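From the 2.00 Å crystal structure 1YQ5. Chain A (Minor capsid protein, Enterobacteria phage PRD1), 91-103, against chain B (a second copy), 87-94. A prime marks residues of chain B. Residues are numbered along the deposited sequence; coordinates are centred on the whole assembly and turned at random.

Chain A, residues 91-103: ACPASSLTAGGTI
Chain B 87-94: DFVVACPA

Chain A contributes the end of one strand, 91-93, and the start of another, 100-103, joined by a loop; chain B contributes the end of a strand, 87-93. The chain B strand runs nearly at right angles to both, at 89° to 91-93 with a closest axial approach of 5.4 Å and at 88° to 100-103 with 4.9 Å. Strands crossed this steeply cannot zip together by a ladder of backbone hydrogen bonds, and side chains do most of the joining. The register is set by three CA-CA pairs: Gly101 to Val90′ at 5.0 Å, Thr98 to Val89′ at 5.4 Å and Pro93 to Ala91′ at 5.5 Å. Most residues are extended, as in Thr102 (phi/psi -149/142) and Val89′ (-135/168). The loop turns through Ser96 (-65/-36) and Leu97 (-77/-26), and Ser95 N donates to Thr98 O at 3.2 Å. Thr98 (-133/70) and Ala99 (-83/62) lead into the very extended Gly100 (169/-158) and Gly101 (-159/177).

The one direct hydrogen bond between the stretches runs from Thr102 OG1 to Val89′ O, 2.8 Å. Thr102 points toward chain B, and its m rotamer (-63°) delivers the hydroxyl to that carbonyl. Beside it, water 1 accepts from Val89′ N at 2.9 Å and lies 2.9 Å from Gly101 O, placed to donate to it, so it links the two backbones where the strands cross nearly at right angles.

Val89′, chi1 m (-55°), is the most extensively covered residue. Its CG2 lies 3.6 Å from Thr98 CA and 4.0 Å from Gly100 N, so a compact branched side chain fills the hollow beneath the loop; its CG1 lies 3.9 Å from Leu97 O. Gly101 suits its tight place because a CB there would come within 3.0 Å of Cys92 SG. That sulfur, on an m rotamer (-50°), accepts from Thr102 N at 3.6 Å, tying the two chain A strands together, and also packs against Val90′ CG2 at 3.8 Å. Val90′ takes chi1 p (77°).

Farther along, Ala91′ points toward chain A. Its small methyl fits close to the backbone, with CB 3.1 Å from Pro93 O and 3.9 Å from Pro93 CB. Pro93, puckered C-gamma exo, offers a rigid apolar ring whose CG meets Pro93′ CG at 4.0 Å. Thr98, chi1 p (62°), sends CG2 to 3.9 Å from Val90′ O, while its OG1 is 2.7 Å from Ser95 OG in a hydrogen bond that braces the loop; Ser95 is also p (73°). Together the stretches bury 457 Å².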

ATOM      1  N   ALA A  91      -2.696  -2.245  11.276  1.00 13.13           N
ATOM      2  CA  ALA A  91      -3.376  -1.466  12.303  1.00 13.19           C
ATOM      3  C   ALA A  91      -2.968  -0.015  12.052  1.00 13.08           C
ATOM      4  O   ALA A  91      -1.793   0.265  11.832  1.00 11.25           O
ATOM      5  CB  ALA A  91      -2.933  -1.919  13.688  1.00 13.22           C
ATOM      6  N   CYS A  92      -3.935   0.899  12.076  1.00 13.06           N
ATOM      7  CA  CYS A  92      -3.656   2.307  11.818  1.00 13.64           C
ATOM      8  C   CYS A  92      -4.150   3.200  12.952  1.00 13.53           C
ATOM      9  O   CYS A  92      -5.356   3.353  13.148  1.00 12.10           O
ATOM     10  CB  CYS A  92      -4.329   2.733  10.510  1.00 13.87           C
ATOM     11  SG  CYS A  92      -3.994   1.614   9.116  1.00 15.91           S
ATOM     12  N   PRO A  93      -3.220   3.797  13.717  1.00 13.06           N
ATOM     13  CA  PRO A  93      -3.598   4.672  14.831  1.00 12.79           C
ATOM     14  C   PRO A  93      -4.507   5.815  14.382  1.00 13.30           C
ATOM     15  O   PRO A  93      -4.189   6.549  13.448  1.00 13.15           O
ATOM     16  CB  PRO A  93      -2.249   5.164  15.354  1.00 13.53           C
ATOM     17  CG  PRO A  93      -1.352   3.978  15.096  1.00 11.73           C
ATOM     18  CD  PRO A  93      -1.761   3.582  13.690  1.00 12.66           C
ATOM     19  N   ALA A  94      -5.639   5.958  15.058  1.00 13.22           N
ATOM     20  CA  ALA A  94      -6.589   7.006  14.722  1.00 14.07           C
ATOM     21  C   ALA A  94      -6.233   8.332  15.377  1.00 13.92           C
ATOM     22  O   ALA A  94      -5.532   8.377  16.387  1.00 13.97           O
ATOM     23  CB  ALA A  94      -7.989   6.588  15.141  1.00 13.03           C
ATOM     24  N   SER A  95      -6.723   9.410  14.779  1.00 12.75           N
ATOM     25  CA  SER A  95      -6.525  10.760  15.293  1.00 14.68           C
ATOM     26  C   SER A  95      -7.545  11.602  14.552  1.00 15.21           C
ATOM     27  O   SER A  95      -8.191  11.121  13.622  1.00 14.01           O
ATOM     28  CB  SER A  95      -5.116  11.284  14.993  1.00 14.93           C
ATOM     29  OG  SER A  95      -4.973  11.611  13.622  1.00 14.95           O
ATOM     30  N   SER A  96      -7.698  12.853  14.957  1.00 15.85           N
ATOM     31  CA  SER A  96      -8.648  13.722  14.291  1.00 16.98           C
ATOM     32  C   SER A  96      -8.197  13.944  12.847  1.00 16.19           C
ATOM     33  O   SER A  96      -9.021  14.020  11.930  1.00 15.83           O
ATOM     34  CB  SER A  96      -8.746  15.058  15.028  1.00 20.00           C
ATOM     35  OG  SER A  96      -9.836  15.808  14.518  1.00 27.35           O
ATOM     36  N   LEU A  97      -6.884  14.028  12.650  1.00 12.47           N
ATOM     37  CA  LEU A  97      -6.312  14.235  11.320  1.00 13.91           C
ATOM     38  C   LEU A  97      -6.321  12.962  10.475  1.00 13.25           C
ATOM     39  O   LEU A  97      -6.328  13.021   9.243  1.00 12.81           O
ATOM     40  CB  LEU A  97      -4.875  14.753  11.445  1.00 11.96           C
ATOM     41  CG  LEU A  97      -4.762  16.189  11.966  1.00 12.05           C
ATOM     42  CD1 LEU A  97      -3.311  16.535  12.288  1.00 12.62           C
ATOM     43  CD2 LEU A  97      -5.323  17.134  10.911  1.00 12.36           C
ATOM     44  N   THR A  98      -6.315  11.811  11.137  1.00 12.18           N
ATOM     45  CA  THR A  98      -6.324  10.533  10.433  1.00 11.77           C
ATOM     46  C   THR A  98      -7.368   9.620  11.065  1.00 12.56           C
ATOM     47  O   THR A  98      -7.034   8.624  11.712  1.00 13.50           O
ATOM     48  CB  THR A  98      -4.936   9.847  10.493  1.00 12.29           C
ATOM     49  OG1 THR A  98      -4.594   9.564  11.857  1.00 11.67           O
ATOM     50  CG2 THR A  98      -3.875  10.749   9.894  1.00  9.80           C
ATOM     51  N   ALA A  99      -8.634   9.971  10.870  1.00 10.41           N
ATOM     52  CA  ALA A  99      -9.749   9.213  11.423  1.00 12.39           C
ATOM     53  C   ALA A  99     -10.102   8.024  10.537  1.00 11.10           C
ATOM     54  O   ALA A  99     -11.206   7.932  10.004  1.00 10.49           O
ATOM     55  CB  ALA A  99     -10.961  10.127  11.593  1.00 12.22           C
ATOM     56  N   GLY A 100      -9.150   7.113  10.385  1.00 11.58           N
ATOM     57  CA  GLY A 100      -9.385   5.947   9.561  1.00 10.29           C
ATOM     58  C   GLY A 100      -8.107   5.180   9.315  1.00 11.28           C
ATOM     59  O   GLY A 100      -7.144   5.298  10.073  1.00 10.40           O
ATOM     60  N   GLY A 101      -8.094   4.396   8.246  1.00 12.06           N
ATOM     61  CA  GLY A 101      -6.917   3.614   7.937  1.00 12.66           C
ATOM     62  C   GLY A 101      -6.867   3.193   6.485  1.00 11.79           C
ATOM     63  O   GLY A 101      -7.794   3.449   5.713  1.00 11.14           O
ATOM     64  N   THR A 102      -5.784   2.518   6.126  1.00 11.78           N
ATOM     65  CA  THR A 102      -5.578   2.077   4.760  1.00 11.65           C
ATOM     66  C   THR A 102      -4.773   0.788   4.698  1.00 12.35           C
ATOM     67  O   THR A 102      -3.847   0.592   5.481  1.00 12.38           O
ATOM     68  CB  THR A 102      -4.787   3.143   3.958  1.00 12.19           C
ATOM     69  OG1 THR A 102      -5.549   4.357   3.877  1.00 11.69           O
ATOM     70  CG2 THR A 102      -4.463   2.631   2.558  1.00 10.88           C
ATOM     71  N   ILE A 103      -5.142  -0.092   3.774  1.00 13.09           N
ATOM     72  CA  ILE A 103      -4.386  -1.316   3.553  1.00 12.41           C
ATOM     73  C   ILE A 103      -4.372  -1.548   2.048  1.00 14.04           C
ATOM     74  O   ILE A 103      -5.419  -1.531   1.394  1.00 13.66           O
ATOM     75  CB  ILE A 103      -4.976  -2.562   4.276  1.00 13.83           C
ATOM     76  CG1 ILE A 103      -3.965  -3.717   4.177  1.00 15.06           C
ATOM     77  CG2 ILE A 103      -6.303  -2.983   3.653  1.00 13.86           C
ATOM     78  CD1 ILE A 103      -4.322  -4.954   4.996  1.00 14.28           C
TER
ATOM     79  N   ASP B  87     -10.895  11.360   0.790  1.00 15.47           N
ATOM     80  CA  ASP B  87      -9.603  11.549   1.431  1.00 15.72           C
ATOM     81  C   ASP B  87      -9.196  10.189   2.007  1.00 15.09           C
ATOM     82  O   ASP B  87     -10.044   9.408   2.449  1.00 12.93           O
ATOM     83  CB  ASP B  87      -9.663  12.620   2.525  1.00 17.95           C
ATOM     84  CG  ASP B  87     -10.459  12.185   3.730  1.00 20.27           C
ATOM     85  OD1 ASP B  87     -11.682  11.969   3.597  1.00 22.75           O
ATOM     86  OD2 ASP B  87      -9.856  12.059   4.815  1.00 19.80           O
ATOM     87  N   PHE B  88      -7.900   9.902   1.974  1.00 13.49           N
ATOM     88  CA  PHE B  88      -7.389   8.632   2.471  1.00 13.45           C
ATOM     89  C   PHE B  88      -6.234   8.909   3.415  1.00 14.14           C
ATOM     90  O   PHE B  88      -5.343   9.703   3.103  1.00 12.90           O
ATOM     91  CB  PHE B  88      -6.927   7.769   1.298  1.00 14.35           C
ATOM     92  CG  PHE B  88      -7.907   7.738   0.156  1.00 13.69           C
ATOM     93  CD1 PHE B  88      -7.808   8.650  -0.887  1.00 13.42           C
ATOM     94  CD2 PHE B  88      -8.952   6.821   0.145  1.00 15.28           C
ATOM     95  CE1 PHE B  88      -8.736   8.651  -1.928  1.00 14.66           C
ATOM     96  CE2 PHE B  88      -9.885   6.814  -0.888  1.00 16.01           C
ATOM     97  CZ  PHE B  88      -9.774   7.733  -1.930  1.00 14.09           C
ATOM     98  N   VAL B  89      -6.242   8.247   4.566  1.00 12.44           N
ATOM     99  CA  VAL B  89      -5.206   8.485   5.558  1.00 12.87           C
ATOM    100  C   VAL B  89      -4.609   7.240   6.187  1.00 13.62           C
ATOM    101  O   VAL B  89      -5.128   6.129   6.048  1.00 12.66           O
ATOM    102  CB  VAL B  89      -5.755   9.342   6.710  1.00 12.55           C
ATOM    103  CG1 VAL B  89      -6.356  10.628   6.167  1.00 10.96           C
ATOM    104  CG2 VAL B  89      -6.803   8.551   7.482  1.00 13.42           C
ATOM    105  N   VAL B  90      -3.508   7.461   6.895  1.00 13.09           N
ATOM    106  CA  VAL B  90      -2.819   6.416   7.627  1.00 13.89           C
ATOM    107  C   VAL B  90      -1.870   7.090   8.612  1.00 13.75           C
ATOM    108  O   VAL B  90      -1.360   8.183   8.350  1.00 12.98           O
ATOM    109  CB  VAL B  90      -2.002   5.492   6.695  1.00 13.93           C
ATOM    110  CG1 VAL B  90      -0.704   6.178   6.263  1.00 16.16           C
ATOM    111  CG2 VAL B  90      -1.707   4.184   7.409  1.00 17.05           C
ATOM    112  N   ALA B  91      -1.663   6.446   9.754  1.00 13.13           N
ATOM    113  CA  ALA B  91      -0.751   6.949  10.772  1.00 13.19           C
ATOM    114  C   ALA B  91       0.320   5.872  10.930  1.00 13.08           C
ATOM    115  O   ALA B  91      -0.003   4.690  11.013  1.00 11.25           O
ATOM    116  CB  ALA B  91      -1.493   7.168  12.084  1.00 13.22           C
ATOM    117  N   CYS B  92       1.587   6.277  10.964  1.00 13.06           N
ATOM    118  CA  CYS B  92       2.687   5.325  11.081  1.00 13.64           C
ATOM    119  C   CYS B  92       3.594   5.650  12.263  1.00 13.53           C
ATOM    120  O   CYS B  92       4.309   6.653  12.247  1.00 12.10           O
ATOM    121  CB  CYS B  92       3.513   5.333   9.792  1.00 13.87           C
ATOM    122  SG  CYS B  92       2.514   5.175   8.280  1.00 15.91           S
ATOM    123  N   PRO B  93       3.573   4.804  13.308  1.00 13.06           N
ATOM    124  CA  PRO B  93       4.409   5.034  14.490  1.00 12.79           C
ATOM    125  C   PRO B  93       5.890   5.153  14.133  1.00 13.30           C
ATOM    126  O   PRO B  93       6.453   4.289  13.462  1.00 13.15           O
ATOM    127  CB  PRO B  93       4.112   3.815  15.363  1.00 13.53           C
ATOM    128  CG  PRO B  93       2.667   3.528  15.032  1.00 11.73           C
ATOM    129  CD  PRO B  93       2.663   3.663  13.522  1.00 12.66           C
ATOM    130  N   ALA B  94       6.514   6.232  14.587  1.00 13.22           N
ATOM    131  CA  ALA B  94       7.921   6.461  14.308  1.00 14.07           C
ATOM    132  C   ALA B  94       8.825   5.737  15.295  1.00 13.92           C
ATOM    133  O   ALA B  94       8.418   5.406  16.408  1.00 13.97           O
ATOM    134  CB  ALA B  94       8.219   7.952  14.342  1.00 13.03           C
TER
HETATM  135  O   HOH W   1      -8.239   6.111   4.699  1.00 10.55           O